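Long-range contacts in CurF (Lyngbya majuscula, PDB 2Q2X), which probably catalyses a decarboxylation in the biosynthesis of the natural product curacin, as a crotonase-family domain of a modular polyketide synthase: residues K49-T54 and C89-I94; E33-C38 and L80-L85; G99-G104 and S121-N126. All coordinates share one frame; numbering follows the deposited sequence.

Interaction 1 (K49-T54 and C89-I94); sequences KVVILT and CEIPII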
ATOM      1  N   LYS A  49       1.195 -13.464  26.295  1.00 41.83           N
ATOM      2  CA  LYS A  49       0.408 -12.577  25.438  1.00 40.24           C
ATOM      3  C   LYS A  49       1.199 -11.933  24.294  1.00 38.49           C
ATOM      4  O   LYS A  49       0.651 -11.699  23.219  1.00 37.76           O
ATOM      5  CB  LYS A  49      -0.215 -11.459  26.271  1.00 40.05           C
ATOM      6  CG  LYS A  49      -1.395 -11.873  27.121  1.00 41.80           C
ATOM      7  CD  LYS A  49      -2.007 -10.633  27.695  1.00 39.07           C
ATOM      8  CE  LYS A  49      -3.282 -10.917  28.448  1.00 41.06           C
ATOM      9  NZ  LYS A  49      -3.677  -9.666  29.124  1.00 37.46           N
ATOM     10  N   VAL A  50       2.467 -11.612  24.541  1.00 37.16           N
ATOM     11  CA  VAL A  50       3.316 -10.949  23.547  1.00 35.66           C
ATOM     12  C   VAL A  50       4.739 -11.498  23.638  1.00 35.66           C
ATOM     13  O   VAL A  50       5.257 -11.711  24.745  1.00 35.39           O
ATOM     14  CB  VAL A  50       3.326  -9.381  23.738  1.00 35.11           C
ATOM     15  CG1 VAL A  50       4.290  -8.687  22.768  1.00 34.44           C
ATOM     16  CG2 VAL A  50       1.940  -8.798  23.593  1.00 36.21           C
ATOM     17  N   VAL A  51       5.361 -11.749  22.478  1.00 34.97           N
ATOM     18  CA  VAL A  51       6.802 -12.030  22.424  1.00 33.63           C
ATOM     19  C   VAL A  51       7.585 -10.924  21.722  1.00 32.81           C
ATOM     20  O   VAL A  51       7.171 -10.392  20.699  1.00 32.65           O
ATOM     21  CB  VAL A  51       7.173 -13.489  21.933  1.00 34.39           C
ATOM     22  CG1 VAL A  51       6.008 -14.198  21.303  1.00 35.05           C
ATOM     23  CG2 VAL A  51       8.414 -13.518  21.037  1.00 34.58           C
ATOM     24  N   ILE A  52       8.691 -10.541  22.345  1.00 32.65           N
ATOM     25  CA  ILE A  52       9.648  -9.631  21.757  1.00 31.74           C
ATOM     26  C   ILE A  52      10.848 -10.466  21.367  1.00 32.00           C
ATOM     27  O   ILE A  52      11.485 -11.089  22.220  1.00 32.25           O
ATOM     28  CB  ILE A  52      10.070  -8.531  22.754  1.00 32.52           C
ATOM     29  CG1 ILE A  52       8.819  -7.753  23.208  1.00 34.52           C
ATOM     30  CG2 ILE A  52      11.071  -7.568  22.108  1.00 30.60           C
ATOM     31  CD1 ILE A  52       8.978  -7.078  24.557  1.00 38.20           C
ATOM     32  N   LEU A  53      11.123 -10.499  20.070  1.00 31.98           N
ATOM     33  CA  LEU A  53      12.257 -11.229  19.526  1.00 30.80           C
ATOM     34  C   LEU A  53      13.372 -10.220  19.267  1.00 30.87           C
ATOM     35  O   LEU A  53      13.150  -9.199  18.623  1.00 30.18           O
ATOM     36  CB  LEU A  53      11.856 -11.948  18.232  1.00 31.29           C
ATOM     37  CG  LEU A  53      12.932 -12.740  17.460  1.00 29.36           C
ATOM     38  CD1 LEU A  53      13.525 -13.873  18.323  1.00 25.68           C
ATOM     39  CD2 LEU A  53      12.397 -13.295  16.155  1.00 29.92           C
ATOM     40  N   THR A  54      14.563 -10.495  19.792  1.00 31.49           N
ATOM     41  CA  THR A  54      15.663  -9.538  19.698  1.00 32.38           C
ATOM     42  C   THR A  54      16.995 -10.297  19.573  1.00 33.31           C
ATOM     43  O   THR A  54      17.074 -11.497  19.880  1.00 33.02           O
ATOM     44  CB  THR A  54      15.663  -8.538  20.924  1.00 31.48           C
ATOM     45  OG1 THR A  54      16.521  -7.428  20.655  1.00 32.20           O
ATOM     46  CG2 THR A  54      16.103  -9.203  22.216  1.00 31.34           C
ATOM     47  N   CYS A  89       3.216 -18.982  15.488  1.00 35.83           N
ATOM     48  CA  CYS A  89       3.067 -18.453  16.849  1.00 34.96           C
ATOM     49  C   CYS A  89       1.701 -17.788  17.012  1.00 34.77           C
ATOM     50  O   CYS A  89       1.346 -16.897  16.227  1.00 33.85           O
ATOM     51  CB  CYS A  89       4.170 -17.438  17.132  1.00 34.60           C
ATOM     52  SG  CYS A  89       4.188 -16.834  18.827  1.00 34.09           S
ATOM     53  N   GLU A  90       0.934 -18.226  18.016  1.00 34.72           N
ATOM     54  CA  GLU A  90      -0.465 -17.772  18.185  1.00 35.37           C
ATOM     55  C   GLU A  90      -0.591 -16.327  18.656  1.00 32.37           C
ATOM     56  O   GLU A  90      -1.619 -15.671  18.424  1.00 30.88           O
ATOM     57  CB  GLU A  90      -1.222 -18.672  19.167  1.00 35.53           C
ATOM     58  CG  GLU A  90      -1.751 -19.982  18.585  1.00 41.34           C
ATOM     59  CD  GLU A  90      -2.652 -20.721  19.574  1.00 40.78           C
ATOM     60  OE1 GLU A  90      -2.196 -20.982  20.716  1.00 53.82           O
ATOM     61  OE2 GLU A  90      -3.814 -21.033  19.210  1.00 52.88           O
ATOM     62  N   ILE A  91       0.444 -15.835  19.332  1.00 30.70           N
ATOM     63  CA  ILE A  91       0.404 -14.506  19.934  1.00 30.20           C
ATOM     64  C   ILE A  91       1.269 -13.487  19.178  1.00 29.43           C
ATOM     65  O   ILE A  91       2.227 -13.879  18.516  1.00 28.84           O
ATOM     66  CB  ILE A  91       0.786 -14.558  21.435  1.00 29.57           C
ATOM     67  CG1 ILE A  91       2.213 -15.097  21.637  1.00 30.63           C
ATOM     68  CG2 ILE A  91      -0.255 -15.380  22.209  1.00 31.44           C
ATOM     69  CD1 ILE A  91       2.751 -14.971  23.093  1.00 29.99           C
ATOM     70  N   PRO A  92       0.920 -12.179  19.255  1.00 29.34           N
ATOM     71  CA  PRO A  92       1.707 -11.173  18.538  1.00 28.75           C
ATOM     72  C   PRO A  92       3.175 -11.193  18.929  1.00 28.59           C
ATOM     73  O   PRO A  92       3.517 -11.427  20.108  1.00 29.61           O
ATOM     74  CB  PRO A  92       1.050  -9.839  18.931  1.00 29.30           C
ATOM     75  CG  PRO A  92       0.178 -10.155  20.097  1.00 29.11           C
ATOM     76  CD  PRO A  92      -0.245 -11.575  19.929  1.00 29.30           C
ATOM     77  N   ILE A  93       4.027 -11.000  17.925  1.00 27.50           N
ATOM     78  CA  ILE A  93       5.466 -10.952  18.100  1.00 26.99           C
ATOM     79  C   ILE A  93       5.889  -9.563  17.671  1.00 26.93           C
ATOM     80  O   ILE A  93       5.423  -9.043  16.650  1.00 27.53           O
ATOM     81  CB  ILE A  93       6.209 -12.012  17.208  1.00 26.67           C
ATOM     82  CG1 ILE A  93       5.779 -13.437  17.565  1.00 28.08           C
ATOM     83  CG2 ILE A  93       7.730 -11.886  17.336  1.00 26.79           C
ATOM     84  CD1 ILE A  93       6.044 -14.446  16.451  1.00 28.49           C
ATOM     85  N   ILE A  94       6.772  -8.971  18.458  1.00 26.93           N
ATOM     86  CA  ILE A  94       7.447  -7.727  18.103  1.00 28.77           C
ATOM     87  C   ILE A  94       8.925  -8.055  17.809  1.00 28.39           C
ATOM     88  O   ILE A  94       9.618  -8.575  18.674  1.00 30.27           O
ATOM     89  CB  ILE A  94       7.367  -6.709  19.266  1.00 28.16           C
ATOM     90  CG1 ILE A  94       5.900  -6.429  19.634  1.00 30.03           C
ATOM     91  CG2 ILE A  94       8.089  -5.403  18.895  1.00 30.32           C
ATOM     92  CD1 ILE A  94       5.728  -5.534  20.859  1.00 30.34           C
TER
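Cys89 enters the contact through its sulfur, which rests against Val51 CG1. It lies in the loop that leads into strand 93-97, which pairs in parallel with strand 50-54 in the main sheet of the crotonase fold.

Ile91 comes next and packs across Val51 at about a right angle. Its CG1 stands between the backbone N and the carbonyl carbon (chi1 61°). This turns CD1 over the start of the strand, 3.7 Å from Val50 N and 3.8 Å from Val51 CG1. Arg197 and Val201 of helix 197-230 also pack on Ile91. Cutting the side chain back to an alanine would probably open a gap between that helix and the strand start, and leave Val51 CG1 without one of its neighbours.

Pro92 brings its CD to 3.4 Å from Lys49 O. That oxygen is buried and has no polar partner in the model. The ring also meets Val50 CG2, and Tyr156 of a second subunit packs on it. Pro92 O opens the ladder by accepting from Val51 N (3.0 Å), in the carbonyl plane.

Ile93 lies side by side with Val51, both pointing the same way. Val51 CG1 nearly eclipses its own backbone N (chi1 14°), a strained rotation that sets this methyl among Cys89 SG, Ile91 CD1 and Ile93 CG1.

Ile94 points to the opposite face, together with Ile52. Helix 178-192 covers that face, with Ala185 touching both residues. Ile94 CD1 reaches Val50 CG1 at 4.0 Å. The backbone of Ile94 is held twice by strand 50-54. Its N donates almost straight to Val51 O at 2.7 Å, and its O accepts from Leu53 N at 2.8 Å.

Interaction 2 (E33-C38 and L80-L85); sequences EGLRHC and LDLSGL
Leu35 and Leu85 both hold CG anti to the carbonyl carbon (chi1 -77° and -67°), and Leu85 thereby sends its two methyls against helix 29-44. Leu85 CD1 settles 3.8 Å from Leu35 CB. The same methyl lies 3.7 Å from Arg36 CG, and Leu85 CD2 sits alongside at 3.9 Å from that carbon. Leu85 thus rests on the aliphatic base of the arginine.

The rest of Arg36 runs out extended from CG to NE and crosses Leu85 at about a right angle. Further out, its NH2 passes Leu82 CD2 at 4.1 Å, an oblique van der Waals approach. Leu82 also turns its other methyl inward: CD1 meets Leu35 CD1 at 3.9 Å, the two side chains crossing at about a right angle.

Helix 29-44 is the connection of a beta-alpha-beta crossover between the parallel strands 13-18 and 50-54, a unit of the crotonase fold. The contact sets residues 80-85, where helix 83-87 begins, against it. Leu35 also touches Met18 of strand 13-18, and Leu82 packs on Phe27.

Asp81 fixes the entry to helix 83-87. Its OD1 accepts from Ser83 OG at 2.7 Å, on the syn side. The same oxygen takes a capping bond from Ser83 N at 3.1 Å, met from above the carboxylate plane.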
ATOM      1  N   GLU A  33      18.122 -24.320  16.652  1.00 38.63           N
ATOM      2  CA  GLU A  33      17.648 -25.160  17.754  1.00 39.63           C
ATOM      3  C   GLU A  33      17.048 -24.327  18.885  1.00 37.93           C
ATOM      4  O   GLU A  33      16.005 -24.672  19.433  1.00 38.60           O
ATOM      5  CB  GLU A  33      18.766 -26.058  18.303  1.00 38.85           C
ATOM      6  CG  GLU A  33      18.246 -27.135  19.267  1.00 42.91           C
ATOM      7  CD  GLU A  33      19.357 -27.912  19.971  1.00 43.92           C
ATOM      8  OE1 GLU A  33      20.360 -27.286  20.391  1.00 51.58           O
ATOM      9  OE2 GLU A  33      19.215 -29.151  20.113  1.00 54.42           O
ATOM     10  N   GLY A  34      17.723 -23.240  19.236  1.00 37.68           N
ATOM     11  CA  GLY A  34      17.260 -22.369  20.311  1.00 37.01           C
ATOM     12  C   GLY A  34      15.955 -21.664  19.972  1.00 37.41           C
ATOM     13  O   GLY A  34      15.095 -21.506  20.846  1.00 37.61           O
ATOM     14  N   LEU A  35      15.812 -21.235  18.710  1.00 35.91           N
ATOM     15  CA  LEU A  35      14.581 -20.597  18.249  1.00 34.90           C
ATOM     16  C   LEU A  35      13.422 -21.575  18.306  1.00 35.46           C
ATOM     17  O   LEU A  35      12.409 -21.271  18.911  1.00 36.33           O
ATOM     18  CB  LEU A  35      14.737 -20.001  16.849  1.00 33.37           C
ATOM     19  CG  LEU A  35      15.486 -18.675  16.732  1.00 32.75           C
ATOM     20  CD1 LEU A  35      15.803 -18.387  15.272  1.00 34.78           C
ATOM     21  CD2 LEU A  35      14.692 -17.508  17.339  1.00 35.30           C
ATOM     22  N   ARG A  36      13.588 -22.765  17.718  1.00 36.61           N
ATOM     23  CA  ARG A  36      12.553 -23.808  17.757  1.00 38.93           C
ATOM     24  C   ARG A  36      12.141 -24.181  19.192  1.00 39.40           C
ATOM     25  O   ARG A  36      10.955 -24.396  19.468  1.00 39.54           O
ATOM     26  CB  ARG A  36      12.988 -25.056  16.968  1.00 38.56           C
ATOM     27  CG  ARG A  36      13.077 -24.810  15.468  1.00 40.19           C
ATOM     28  CD  ARG A  36      13.664 -25.970  14.668  1.00 41.25           C
ATOM     29  NE  ARG A  36      13.522 -25.700  13.235  1.00 52.72           N
ATOM     30  CZ  ARG A  36      14.106 -26.390  12.256  1.00 59.22           C
ATOM     31  NH1 ARG A  36      14.899 -27.424  12.530  1.00 59.76           N
ATOM     32  NH2 ARG A  36      13.898 -26.038  10.989  1.00 60.29           N
ATOM     33  N   HIS A  37      13.124 -24.245  20.094  1.00 40.51           N
ATOM     34  CA  HIS A  37      12.864 -24.567  21.496  1.00 41.16           C
ATOM     35  C   HIS A  37      12.069 -23.456  22.179  1.00 41.35           C
ATOM     36  O   HIS A  37      11.016 -23.710  22.760  1.00 42.03           O
ATOM     37  CB  HIS A  37      14.167 -24.845  22.259  1.00 41.11           C
ATOM     38  CG  HIS A  37      13.994 -24.890  23.751  1.00 42.12           C
ATOM     39  ND1 HIS A  37      13.282 -25.884  24.390  1.00 42.57           N
ATOM     40  CD2 HIS A  37      14.426 -24.051  24.725  1.00 44.40           C
ATOM     41  CE1 HIS A  37      13.283 -25.654  25.691  1.00 42.17           C
ATOM     42  NE2 HIS A  37      13.970 -24.549  25.921  1.00 45.15           N
ATOM     43  N   CYS A  38      12.582 -22.232  22.102  1.00 41.08           N
ATOM     44  CA  CYS A  38      11.926 -21.093  22.725  1.00 41.73           C
ATOM     45  C   CYS A  38      10.512 -20.844  22.211  1.00 41.33           C
ATOM     46  O   CYS A  38       9.634 -20.492  22.986  1.00 41.78           O
ATOM     47  CB  CYS A  38      12.788 -19.848  22.600  1.00 41.15           C
ATOM     48  SG  CYS A  38      14.236 -19.938  23.665  1.00 44.89           S
ATOM     49  N   LEU A  80      17.033 -23.598   4.500  1.00 45.67           N
ATOM     50  CA  LEU A  80      16.389 -23.352   5.802  1.00 47.45           C
ATOM     51  C   LEU A  80      15.096 -22.533   5.639  1.00 47.57           C
ATOM     52  O   LEU A  80      15.118 -21.472   5.012  1.00 48.80           O
ATOM     53  CB  LEU A  80      17.348 -22.609   6.748  1.00 48.04           C
ATOM     54  CG  LEU A  80      18.820 -23.023   6.789  1.00 50.24           C
ATOM     55  CD1 LEU A  80      19.726 -21.787   6.811  1.00 51.59           C
ATOM     56  CD2 LEU A  80      19.101 -23.935   7.985  1.00 51.89           C
ATOM     57  N   ASP A  81      13.983 -23.020   6.200  1.00 47.48           N
ATOM     58  CA  ASP A  81      12.719 -22.247   6.234  1.00 46.90           C
ATOM     59  C   ASP A  81      12.222 -22.002   7.659  1.00 45.30           C
ATOM     60  O   ASP A  81      11.431 -22.789   8.201  1.00 45.22           O
ATOM     61  CB  ASP A  81      11.620 -22.900   5.360  1.00 47.18           C
ATOM     62  CG  ASP A  81      10.238 -22.213   5.502  1.00 50.42           C
ATOM     63  OD1 ASP A  81      10.162 -21.030   5.921  1.00 48.13           O
ATOM     64  OD2 ASP A  81       9.214 -22.868   5.181  1.00 52.79           O
ATOM     65  N   LEU A  82      12.671 -20.894   8.250  1.00 44.25           N
ATOM     66  CA  LEU A  82      12.280 -20.529   9.632  1.00 43.31           C
ATOM     67  C   LEU A  82      10.942 -19.775   9.776  1.00 42.86           C
ATOM     68  O   LEU A  82      10.542 -19.406  10.885  1.00 42.49           O
ATOM     69  CB  LEU A  82      13.411 -19.768  10.340  1.00 42.29           C
ATOM     70  CG  LEU A  82      14.700 -20.550  10.623  1.00 43.66           C
ATOM     71  CD1 LEU A  82      15.553 -19.800  11.631  1.00 42.48           C
ATOM     72  CD2 LEU A  82      14.404 -21.948  11.146  1.00 44.14           C
ATOM     73  N   SER A  83      10.243 -19.571   8.666  1.00 42.58           N
ATOM     74  CA  SER A  83       8.993 -18.812   8.666  1.00 42.52           C
ATOM     75  C   SER A  83       7.941 -19.367   9.626  1.00 42.97           C
ATOM     76  O   SER A  83       7.286 -18.600  10.324  1.00 42.90           O
ATOM     77  CB  SER A  83       8.409 -18.731   7.259  1.00 41.90           C
ATOM     78  OG  SER A  83       7.859 -19.977   6.877  1.00 42.29           O
ATOM     79  N   GLY A  84       7.788 -20.691   9.649  1.00 43.00           N
ATOM     80  CA  GLY A  84       6.825 -21.363  10.528  1.00 44.41           C
ATOM     81  C   GLY A  84       6.877 -20.914  11.979  1.00 44.95           C
ATOM     82  O   GLY A  84       5.836 -20.675  12.595  1.00 46.63           O
ATOM     83  N   LEU A  85       8.089 -20.777  12.517  1.00 44.35           N
ATOM     84  CA  LEU A  85       8.296 -20.376  13.910  1.00 43.60           C
ATOM     85  C   LEU A  85       7.647 -19.062  14.269  1.00 43.13           C
ATOM     86  O   LEU A  85       7.123 -18.903  15.377  1.00 43.67           O
ATOM     87  CB  LEU A  85       9.787 -20.274  14.220  1.00 43.81           C
ATOM     88  CG  LEU A  85      10.537 -21.594  14.192  1.00 43.91           C
ATOM     89  CD1 LEU A  85      11.977 -21.343  14.609  1.00 43.23           C
ATOM     90  CD2 LEU A  85       9.832 -22.607  15.111  1.00 44.00           C
TER

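Interaction 3 (G99-G104 and S121-N126); sequences GHSFGG and SVYATN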
ATOM      1  N   GLY A  99      20.000  -4.403  15.974  1.00 33.95           N
ATOM      2  CA  GLY A  99      21.200  -4.490  15.149  1.00 33.43           C
ATOM      3  C   GLY A  99      20.895  -4.932  13.728  1.00 33.50           C
ATOM      4  O   GLY A  99      19.733  -4.955  13.324  1.00 32.77           O
ATOM      5  N   HIS A 100      21.947  -5.279  12.976  1.00 33.27           N
ATOM      6  CA  HIS A 100      21.855  -5.558  11.537  1.00 31.75           C
ATOM      7  C   HIS A 100      21.007  -6.803  11.284  1.00 29.61           C
ATOM      8  O   HIS A 100      21.028  -7.723  12.086  1.00 30.21           O
ATOM      9  CB  HIS A 100      23.244  -5.832  10.934  1.00 32.96           C
ATOM     10  CG  HIS A 100      24.312  -4.863  11.350  1.00 35.25           C
ATOM     11  ND1 HIS A 100      24.341  -3.554  10.920  1.00 37.39           N
ATOM     12  CD2 HIS A 100      25.418  -5.033  12.117  1.00 36.76           C
ATOM     13  CE1 HIS A 100      25.403  -2.950  11.428  1.00 39.64           C
ATOM     14  NE2 HIS A 100      26.073  -3.825  12.158  1.00 33.86           N
ATOM     15  N   SER A 101      20.300  -6.823  10.161  1.00 30.04           N
ATOM     16  CA  SER A 101      19.529  -7.996   9.728  1.00 28.79           C
ATOM     17  C   SER A 101      19.752  -8.249   8.243  1.00 28.43           C
ATOM     18  O   SER A 101      19.494  -7.378   7.425  1.00 27.51           O
ATOM     19  CB  SER A 101      18.031  -7.787   9.981  1.00 28.90           C
ATOM     20  OG  SER A 101      17.760  -7.436  11.320  1.00 31.16           O
ATOM     21  N   PHE A 102      20.210  -9.456   7.894  1.00 28.12           N
ATOM     22  CA  PHE A 102      20.560  -9.782   6.502  1.00 28.85           C
ATOM     23  C   PHE A 102      19.821 -11.014   5.993  1.00 27.08           C
ATOM     24  O   PHE A 102      19.736 -12.009   6.704  1.00 26.47           O
ATOM     25  CB  PHE A 102      22.057 -10.088   6.379  1.00 29.96           C
ATOM     26  CG  PHE A 102      22.949  -8.935   6.727  1.00 31.87           C
ATOM     27  CD1 PHE A 102      23.704  -8.961   7.889  1.00 33.88           C
ATOM     28  CD2 PHE A 102      23.035  -7.836   5.893  1.00 34.80           C
ATOM     29  CE1 PHE A 102      24.545  -7.904   8.214  1.00 34.52           C
ATOM     30  CE2 PHE A 102      23.869  -6.768   6.217  1.00 38.95           C
ATOM     31  CZ  PHE A 102      24.615  -6.806   7.376  1.00 31.65           C
ATOM     32  N   GLY A 103      19.333 -10.929   4.757  1.00 27.71           N
ATOM     33  CA  GLY A 103      18.662 -12.040   4.061  1.00 28.14           C
ATOM     34  C   GLY A 103      17.562 -12.630   4.905  1.00 28.57           C
ATOM     35  O   GLY A 103      16.668 -11.913   5.384  1.00 29.68           O
ATOM     36  N   GLY A 104      17.635 -13.934   5.124  1.00 28.82           N
ATOM     37  CA  GLY A 104      16.662 -14.610   5.966  1.00 27.66           C
ATOM     38  C   GLY A 104      16.574 -13.982   7.340  1.00 27.99           C
ATOM     39  O   GLY A 104      15.587 -14.171   8.059  1.00 27.85           O
ATOM     40  N   SER A 121      21.895   0.733  12.280  1.00 36.95           N
ATOM     41  CA  SER A 121      22.143  -0.611  11.784  1.00 35.84           C
ATOM     42  C   SER A 121      21.912  -0.745  10.285  1.00 34.17           C
ATOM     43  O   SER A 121      21.384   0.154   9.645  1.00 33.62           O
ATOM     44  CB  SER A 121      21.311  -1.614  12.558  1.00 35.52           C
ATOM     45  OG  SER A 121      21.725  -1.650  13.902  1.00 40.42           O
ATOM     46  N   VAL A 122      22.337  -1.877   9.729  1.00 32.84           N
ATOM     47  CA  VAL A 122      22.281  -2.116   8.292  1.00 31.87           C
ATOM     48  C   VAL A 122      21.238  -3.235   8.002  1.00 29.38           C
ATOM     49  O   VAL A 122      21.188  -4.215   8.705  1.00 29.28           O
ATOM     50  CB  VAL A 122      23.701  -2.485   7.768  1.00 32.89           C
ATOM     51  CG1 VAL A 122      23.638  -3.280   6.509  1.00 33.16           C
ATOM     52  CG2 VAL A 122      24.542  -1.210   7.554  1.00 36.71           C
ATOM     53  N   TYR A 123      20.403  -3.046   6.987  1.00 28.42           N
ATOM     54  CA  TYR A 123      19.314  -3.990   6.688  1.00 28.14           C
ATOM     55  C   TYR A 123      19.362  -4.357   5.215  1.00 26.89           C
ATOM     56  O   TYR A 123      19.517  -3.492   4.369  1.00 27.14           O
ATOM     57  CB  TYR A 123      17.940  -3.379   7.123  1.00 27.36           C
ATOM     58  CG  TYR A 123      17.891  -3.134   8.621  1.00 25.73           C
ATOM     59  CD1 TYR A 123      17.628  -4.172   9.500  1.00 22.03           C
ATOM     60  CD2 TYR A 123      18.183  -1.867   9.160  1.00 26.11           C
ATOM     61  CE1 TYR A 123      17.642  -3.979  10.870  1.00 28.82           C
ATOM     62  CE2 TYR A 123      18.184  -1.655  10.535  1.00 24.93           C
ATOM     63  CZ  TYR A 123      17.928  -2.705  11.383  1.00 29.83           C
ATOM     64  OH  TYR A 123      17.940  -2.507  12.741  1.00 31.68           O
ATOM     65  N   ALA A 124      19.252  -5.651   4.889  1.00 28.32           N
ATOM     66  CA  ALA A 124      19.368  -6.065   3.485  1.00 27.03           C
ATOM     67  C   ALA A 124      18.613  -7.365   3.152  1.00 27.36           C
ATOM     68  O   ALA A 124      18.614  -8.278   3.944  1.00 24.83           O
ATOM     69  CB  ALA A 124      20.854  -6.235   3.114  1.00 26.15           C
ATOM     70  N   THR A 125      17.963  -7.418   1.990  1.00 28.70           N
ATOM     71  CA  THR A 125      17.587  -8.705   1.403  1.00 31.66           C
ATOM     72  C   THR A 125      18.705  -9.017   0.430  1.00 32.64           C
ATOM     73  O   THR A 125      18.665  -8.572  -0.723  1.00 34.97           O
ATOM     74  CB  THR A 125      16.198  -8.711   0.677  1.00 31.84           C
ATOM     75  OG1 THR A 125      16.082  -7.582  -0.190  1.00 31.64           O
ATOM     76  CG2 THR A 125      15.089  -8.668   1.687  1.00 33.73           C
ATOM     77  N   ASN A 126      19.677  -9.771   0.956  1.00 31.95           N
ATOM     78  CA  ASN A 126      21.002 -10.122   0.421  1.00 32.62           C
ATOM     79  C   ASN A 126      21.074 -10.897  -0.904  1.00 31.12           C
ATOM     80  O   ASN A 126      22.033 -10.771  -1.676  1.00 29.82           O
ATOM     81  CB  ASN A 126      21.651 -11.055   1.451  1.00 32.58           C
ATOM     82  CG  ASN A 126      22.654 -10.365   2.318  1.00 37.79           C
ATOM     83  OD1 ASN A 126      22.869  -9.160   2.202  1.00 48.37           O
ATOM     84  ND2 ASN A 126      23.287 -11.128   3.204  1.00 42.47           N
TER
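Strands 100-102 and 122-124 run parallel, 4.9 Å apart at closest approach and 14° from perfect alignment. Their ladder has three backbone bonds: Ser101 N to Val122 O, Ala124 N to Ser101 O, and Gly103 N to Ala124 O (2.9 Å).

A side chain adds a fourth rung. His100 ND1 accepts from Val122 N at 2.9 Å, with the donor at the ring edge and nearly in its plane. Tyr59 packs edge-to-face with the imidazole.

Phe102 lies on the same face as His100. Its CE2 meets Val122 CG1 at 3.5 Å, because that methyl is swung anti to the backbone N (chi1 156°). The methyl of Ala124 sits at the ring edge, 3.9 Å from Phe102 CD2. The amide of Asn126 is turned only 17° from the ring plane, and its ND2 comes 3.6 Å from Phe102 CB.

The pair belongs to the small second sheet of the crotonase fold. Gly103 is at the N-cap position of helix 104-110. In this family a backbone NH at the start of such a helix commonly helps form the oxyanion hole, and the glycine-rich turn is consistent with that layout. Gly103 has a positive phi, and Asn126 CB packs beside its CA.

On the other face, Ser101 OG stands at the edge of the Tyr123 ring, 3.5 Å from CE1. Tyr123 OH hydrogen-bonds to Met97 O and Ser118 N. Ser121 OG is 3.1 Å from Gly99 CA and is hydrogen-bonded to Ser118 OG.

Overall arrangement
Interaction 1 pairs two strands within the main sheet, and interaction 2 packs two helical segments beside it. They touch where Leu53 CD1 meets Leu35 CD2 at 3.9 Å, and their segments alternate along the chain. Helix 29-44 leads into strand 50-54, and helix 83-87 leads to strand 93-97. Interaction 3 lies on the opposite side of the chain's centre, with its own centre about 20 Å from that of interaction 1 and 18 Å from that of interaction 2. Interactions 1 and 3 are buried strand pairs. The first is flanked by aliphatic side chains, the third by aromatic and polar ones. Interaction 2 is only partly buried and joins by leucine packing, with a charged arginine at its exposed side.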